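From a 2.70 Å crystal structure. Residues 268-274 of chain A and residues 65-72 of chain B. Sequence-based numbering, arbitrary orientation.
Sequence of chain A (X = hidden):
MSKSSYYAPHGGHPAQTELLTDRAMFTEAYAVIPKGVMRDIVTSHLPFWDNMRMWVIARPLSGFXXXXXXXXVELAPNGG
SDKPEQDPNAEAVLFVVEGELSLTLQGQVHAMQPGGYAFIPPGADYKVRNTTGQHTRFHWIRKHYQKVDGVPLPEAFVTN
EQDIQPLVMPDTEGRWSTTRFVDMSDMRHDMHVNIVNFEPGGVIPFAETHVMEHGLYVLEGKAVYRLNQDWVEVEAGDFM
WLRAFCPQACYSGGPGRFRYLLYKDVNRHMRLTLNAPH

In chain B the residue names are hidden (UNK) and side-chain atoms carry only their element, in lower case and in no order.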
ATOM      1  N   ARG A 268      32.290  -7.113 -19.529  1.00 10.50           N
ATOM      2  CA  ARG A 268      32.113  -8.548 -19.698  1.00  9.50           C
ATOM      3  C   ARG A 268      30.697  -8.872 -20.172  1.00  9.06           C
ATOM      4  O   ARG A 268      29.815  -8.023 -20.104  1.00 10.07           O
ATOM      5  CB  ARG A 268      32.420  -9.244 -18.379  1.00  8.26           C
ATOM      6  CG  ARG A 268      33.188 -10.528 -18.551  1.00 10.54           C
ATOM      7  CD  ARG A 268      34.682 -10.418 -18.159  1.00 10.43           C
ATOM      8  NE  ARG A 268      35.373  -9.310 -18.799  1.00  9.17           N
ATOM      9  CZ  ARG A 268      36.668  -9.038 -18.652  1.00  9.10           C
ATOM     10  NH1 ARG A 268      37.190  -7.988 -19.274  1.00  9.15           N
ATOM     11  NH2 ARG A 268      37.448  -9.806 -17.902  1.00  6.61           N
ATOM     12  N   HIS A 269      30.487 -10.078 -20.683  1.00  8.47           N
ATOM     13  CA  HIS A 269      29.160 -10.477 -21.149  1.00 10.14           C
ATOM     14  C   HIS A 269      28.269 -10.675 -19.937  1.00 12.54           C
ATOM     15  O   HIS A 269      28.766 -10.879 -18.833  1.00 14.02           O
ATOM     16  CB  HIS A 269      29.202 -11.806 -21.915  1.00  8.42           C
ATOM     17  CG  HIS A 269      29.357 -11.662 -23.395  1.00  8.47           C
ATOM     18  ND1 HIS A 269      28.471 -10.958 -24.180  1.00 10.95           N
ATOM     19  CD2 HIS A 269      30.298 -12.150 -24.241  1.00  8.50           C
ATOM     20  CE1 HIS A 269      28.855 -11.014 -25.443  1.00  7.74           C
ATOM     21  NE2 HIS A 269      29.963 -11.731 -25.504  1.00  8.94           N
HETATM   22  N   MSE A 270      26.955 -10.637 -20.149  1.00 14.86           N
HETATM   23  CA  MSE A 270      25.992 -10.840 -19.067  1.00 16.42           C
HETATM   24  C   MSE A 270      25.852 -12.337 -18.777  1.00 16.79           C
HETATM   25  O   MSE A 270      25.696 -13.135 -19.696  1.00 14.86           O
HETATM   26  CB  MSE A 270      24.633 -10.261 -19.458  1.00 17.15           C
HETATM   27  CG  MSE A 270      24.608  -8.750 -19.578  1.00 21.08           C
HETATM   28 SE   MSE A 270      24.981  -7.838 -17.899  1.00 25.26          SE
HETATM   29  CE  MSE A 270      26.853  -7.471 -18.186  1.00 23.72           C
ATOM     30  N   ARG A 271      25.909 -12.716 -17.503  1.00 19.80           N
ATOM     31  CA  ARG A 271      25.798 -14.126 -17.132  1.00 25.19           C
ATOM     32  C   ARG A 271      24.451 -14.733 -17.506  1.00 25.36           C
ATOM     33  O   ARG A 271      23.408 -14.240 -17.097  1.00 26.12           O
ATOM     34  CB  ARG A 271      26.059 -14.323 -15.628  1.00 28.64           C
ATOM     35  CG  ARG A 271      25.471 -13.250 -14.710  1.00 37.46           C
ATOM     36  CD  ARG A 271      26.418 -12.043 -14.483  1.00 43.56           C
ATOM     37  NE  ARG A 271      27.383 -12.273 -13.402  1.00 48.13           N
ATOM     38  CZ  ARG A 271      28.129 -11.326 -12.827  1.00 49.63           C
ATOM     39  NH1 ARG A 271      28.971 -11.643 -11.848  1.00 50.63           N
ATOM     40  NH2 ARG A 271      28.038 -10.062 -13.218  1.00 49.80           N
ATOM     41  N   LEU A 272      24.481 -15.814 -18.282  1.00 27.01           N
ATOM     42  CA  LEU A 272      23.256 -16.483 -18.714  1.00 28.79           C
ATOM     43  C   LEU A 272      23.097 -17.862 -18.088  1.00 29.30           C
ATOM     44  O   LEU A 272      24.056 -18.618 -18.002  1.00 30.85           O
ATOM     45  CB  LEU A 272      23.249 -16.628 -20.235  1.00 28.09           C
ATOM     46  CG  LEU A 272      23.338 -15.334 -21.043  1.00 28.93           C
ATOM     47  CD1 LEU A 272      23.438 -15.675 -22.520  1.00 29.15           C
ATOM     48  CD2 LEU A 272      22.133 -14.451 -20.760  1.00 28.33           C
ATOM     49  N   THR A 273      21.886 -18.196 -17.655  1.00 31.22           N
ATOM     50  CA  THR A 273      21.652 -19.504 -17.060  1.00 33.11           C
ATOM     51  C   THR A 273      22.207 -20.587 -17.981  1.00 33.47           C
ATOM     52  O   THR A 273      22.163 -20.457 -19.201  1.00 32.41           O
ATOM     53  CB  THR A 273      20.132 -19.745 -16.775  1.00 32.38           C
ATOM     54  OG1 THR A 273      19.892 -21.144 -16.596  1.00 34.48           O
ATOM     55  CG2 THR A 273      19.270 -19.226 -17.901  1.00 33.69           C
ATOM     56  N   LEU A 274      22.752 -21.642 -17.387  1.00 36.00           N
ATOM     57  CA  LEU A 274      23.337 -22.738 -18.153  1.00 39.54           C
ATOM     58  C   LEU A 274      22.330 -23.852 -18.392  1.00 40.73           C
ATOM     59  O   LEU A 274      21.626 -24.258 -17.476  1.00 41.28           O
ATOM     60  CB  LEU A 274      24.533 -23.309 -17.397  1.00 41.85           C
ATOM     61  CG  LEU A 274      25.522 -22.294 -16.812  1.00 43.68           C
ATOM     62  CD1 LEU A 274      26.495 -23.007 -15.880  1.00 45.17           C
ATOM     63  CD2 LEU A 274      26.253 -21.588 -17.936  1.00 43.01           C
TER
ATOM     64  N   UNK B  65      15.460 -14.500 -14.292  1.00 27.18           N
ATOM     65  CA  UNK B  65      15.632 -13.531 -15.364  1.00 25.51           C
ATOM     66  C   UNK B  65      17.074 -13.487 -15.853  1.00 24.19           C
ATOM     67  O   UNK B  65      17.639 -12.414 -16.063  1.00 22.05           O
ATOM     68  c   UNK B  65      15.208 -12.156 -14.888  1.00 27.21           C
ATOM     69  N   UNK B  66      17.667 -14.660 -16.032  1.00 23.15           N
ATOM     70  CA  UNK B  66      19.031 -14.735 -16.513  1.00 21.56           C
ATOM     71  C   UNK B  66      19.075 -15.623 -17.737  1.00 19.16           C
ATOM     72  O   UNK B  66      20.126 -16.102 -18.122  1.00 20.09           O
ATOM     73  c   UNK B  66      19.933 -15.309 -15.437  1.00 23.92           C
ATOM     74  o   UNK B  66      20.159 -15.918 -12.122  1.00 30.81           O
ATOM     75  c   UNK B  66      20.694 -15.285 -13.064  1.00 30.31           C
ATOM     76  c   UNK B  66      19.799 -14.637 -14.092  1.00 27.42           C
ATOM     77  o   UNK B  66      21.936 -15.176 -13.212  1.00 31.08           O
ATOM     78  N   UNK B  67      17.926 -15.847 -18.355  1.00 17.43           N
ATOM     79  CA  UNK B  67      17.890 -16.694 -19.537  1.00 14.10           C
ATOM     80  C   UNK B  67      18.385 -15.939 -20.758  1.00 13.44           C
ATOM     81  O   UNK B  67      19.189 -16.447 -21.535  1.00 14.19           O
ATOM     82  c   UNK B  67      16.476 -17.199 -19.839  1.00 10.64           C
ATOM     83  o   UNK B  67      16.012 -18.002 -18.752  1.00 10.09           O
ATOM     84  c   UNK B  67      16.476 -18.020 -21.109  1.00 10.11           C
ATOM     85  N   UNK B  68      17.902 -14.718 -20.929  1.00 11.45           N
ATOM     86  CA  UNK B  68      18.287 -13.924 -22.082  1.00  9.47           C
ATOM     87  C   UNK B  68      19.148 -12.735 -21.713  1.00  8.23           C
ATOM     88  O   UNK B  68      19.203 -12.305 -20.561  1.00  8.77           O
ATOM     89  c   UNK B  68      14.867 -16.394 -25.054  1.00  7.16           C
ATOM     90  c   UNK B  68      16.838 -15.043 -24.728  1.00  8.13           C
ATOM     91  c   UNK B  68      17.039 -13.416 -22.816  1.00  8.25           C
ATOM     92  c   UNK B  68      16.128 -16.000 -25.468  1.00  7.99           C
ATOM     93  c   UNK B  68      14.316 -15.831 -23.897  1.00  9.43           C
ATOM     94  c   UNK B  68      15.032 -14.880 -23.168  1.00  7.02           C
ATOM     95  c   UNK B  68      16.294 -14.476 -23.576  1.00  7.36           C
ATOM     96  N   UNK B  69      19.829 -12.218 -22.722  1.00  6.93           N
ATOM     97  CA  UNK B  69      20.664 -11.051 -22.572  1.00  5.91           C
ATOM     98  C   UNK B  69      20.416 -10.265 -23.860  1.00  6.33           C
ATOM     99  O   UNK B  69      20.369 -10.829 -24.955  1.00  6.65           O
ATOM    100  o   UNK B  69      22.892 -11.183 -23.579  1.00  8.38           O
ATOM    101  c   UNK B  69      22.132 -11.457 -22.419  1.00  6.12           C
ATOM    102  N   UNK B  70      20.209  -8.964 -23.722  1.00  6.13           N
ATOM    103  CA  UNK B  70      19.951  -8.121 -24.873  1.00  4.82           C
ATOM    104  C   UNK B  70      20.869  -6.912 -24.831  1.00  4.31           C
ATOM    105  O   UNK B  70      21.060  -6.308 -23.776  1.00  5.51           O
ATOM    106  c   UNK B  70      18.126  -6.628 -25.873  1.00  6.30           C
ATOM    107  n   UNK B  70      16.149  -5.589 -26.828  1.00  8.83           N
ATOM    108  c   UNK B  70      18.488  -7.678 -24.853  1.00  4.59           C
ATOM    109  c   UNK B  70      16.673  -6.181 -25.758  1.00 10.18           C
ATOM    110  o   UNK B  70      16.033  -6.356 -24.711  1.00 14.50           O
ATOM    111  N   UNK B  71      21.464  -6.570 -25.964  1.00  2.32           N
ATOM    112  CA  UNK B  71      22.322  -5.394 -26.008  1.00  2.76           C
ATOM    113  C   UNK B  71      21.897  -4.539 -27.197  1.00  3.37           C
ATOM    114  O   UNK B  71      21.335  -5.048 -28.167  1.00  2.24           O
ATOM    115  c   UNK B  71      25.363  -7.695 -25.903  1.00  1.00           C
ATOM    116  c   UNK B  71      23.971  -7.078 -24.064  1.00  1.36           C
ATOM    117  c   UNK B  71      23.792  -5.761 -26.214  1.00  2.98           C
ATOM    118  c   UNK B  71      24.354  -6.886 -25.388  1.00  1.38           C
ATOM    119  c   UNK B  71      25.591  -8.820 -23.801  1.00  1.00           C
ATOM    120  c   UNK B  71      24.587  -8.043 -23.272  1.00  1.00           C
ATOM    121  o   UNK B  71      26.230  -9.731 -22.999  1.00  1.00           O
ATOM    122  c   UNK B  71      25.984  -8.657 -25.118  1.00  1.00           C
ATOM    123  N   UNK B  72      22.156  -3.241 -27.121  1.00  3.36           N
ATOM    124  CA  UNK B  72      21.840  -2.360 -28.231  1.00  4.73           C
ATOM    125  C   UNK B  72      23.182  -1.728 -28.562  1.00  6.65           C
ATOM    126  O   UNK B  72      23.635  -0.778 -27.910  1.00  6.32           O
ATOM    127  c   UNK B  72      19.426  -1.979 -27.577  1.00  5.21           C
ATOM    128  c   UNK B  72      20.767  -1.294 -27.864  1.00  4.36           C
ATOM    129  c   UNK B  72      18.283  -1.024 -27.234  1.00  5.72           C
ATOM    130  c   UNK B  72      20.543  -0.353 -29.032  1.00  3.14           C
TER
HETATM  131  O   HOH W   1      20.567 -18.864 -21.036  1.00  9.86           O

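Position 65 carries a single side-chain carbon, its CA-to-CB bond pointing away from chain A and touching nothing in the chain A stretch. One carbon makes it alanine, Ala65(B).

Position 66 has three carbons in an unbranched run, the last bearing two oxygens. The CA-to-CB bond lies sideways to chain A; CB of residue 66 comes to 4.0 Å from O of Arg271(A), and between the two side chains an oxygen of residue 66 lies 4.3 Å from CG of Arg271(A). The backbone does the precise work. Backbone O of residue 66 accepts a hydrogen bond from N of Thr273(A) at 2.8 Å, nearly straight at 164°, and also receives a CA-H...O contact from CA of Leu272(A) at 3.2 Å. A carboxylate on a two-carbon stem is glutamate, Glu66(B).

At position 67 the first carbon forks into one oxygen and one carbon. The CA-to-CB bond points away overall, yet CG2 of Thr273(A) comes within 3.3 Å of CA of residue 67 and 3.6 Å of the side-chain oxygen of residue 67. Water 1 donates to O of residue 67 at 2.8 Å and to O of Thr273(A) at 2.9 Å, joining two acceptors that could not bond each other directly. The fork is that of threonine, Thr67(B).

Position 68 shows one carbon leading to a ring of six carbons with no oxygen. The CA-to-CB bond points away, and the ring makes no contact with the chain A stretch; backbone C of residue 68 instead meets CD2 of Leu272(A) at 3.6 Å. This is phenylalanine, Phe68(B).

Position 69 is one carbon and one oxygen, its CA-to-CB bond pointing toward chain A. CB of residue 69 packs 3.4 Å from CD2 of Leu272(A) and 4.1 Å from CB of Met270(A), so here a small residue meets larger ones: serine, Ser69(B).

Position 70 has three carbons, the third holding an oxygen and a nitrogen. The CA-to-CB bond points away, the side chain touches nothing in the chain A stretch, and its amide is satisfied elsewhere in the structure: glutamine, Gln70(B).

Position 71 holds one carbon, then a six-carbon ring bearing an oxygen, its CA-to-CB bond toward chain A. The oxygen of residue 71 accepts from N of Met270(A) at 3.1 Å and hydrogen-bonds ND1 of His269(A) at 2.8 Å. The ring meets that of His269(A) rim to rim, their planes 15° apart, while a ring carbon of residue 71 touches CG of Met270(A), a selenomethionine, at 3.8 Å. This is tyrosine, Tyr71(B).

Position 72 has four carbons, forked at the first with one arm two carbons long, and is out of reach of the chain A stretch: isoleucine, Ile72(B).

The contact is pinned near both ends. A single backbone hydrogen bond and a bridging water hold Thr273(A), a phenol hydroxyl engages His269(A) and Met270(A), and between them Leu272(A) packs against main chain and a small side chain.

Chain B (65-72) AETFSQYI
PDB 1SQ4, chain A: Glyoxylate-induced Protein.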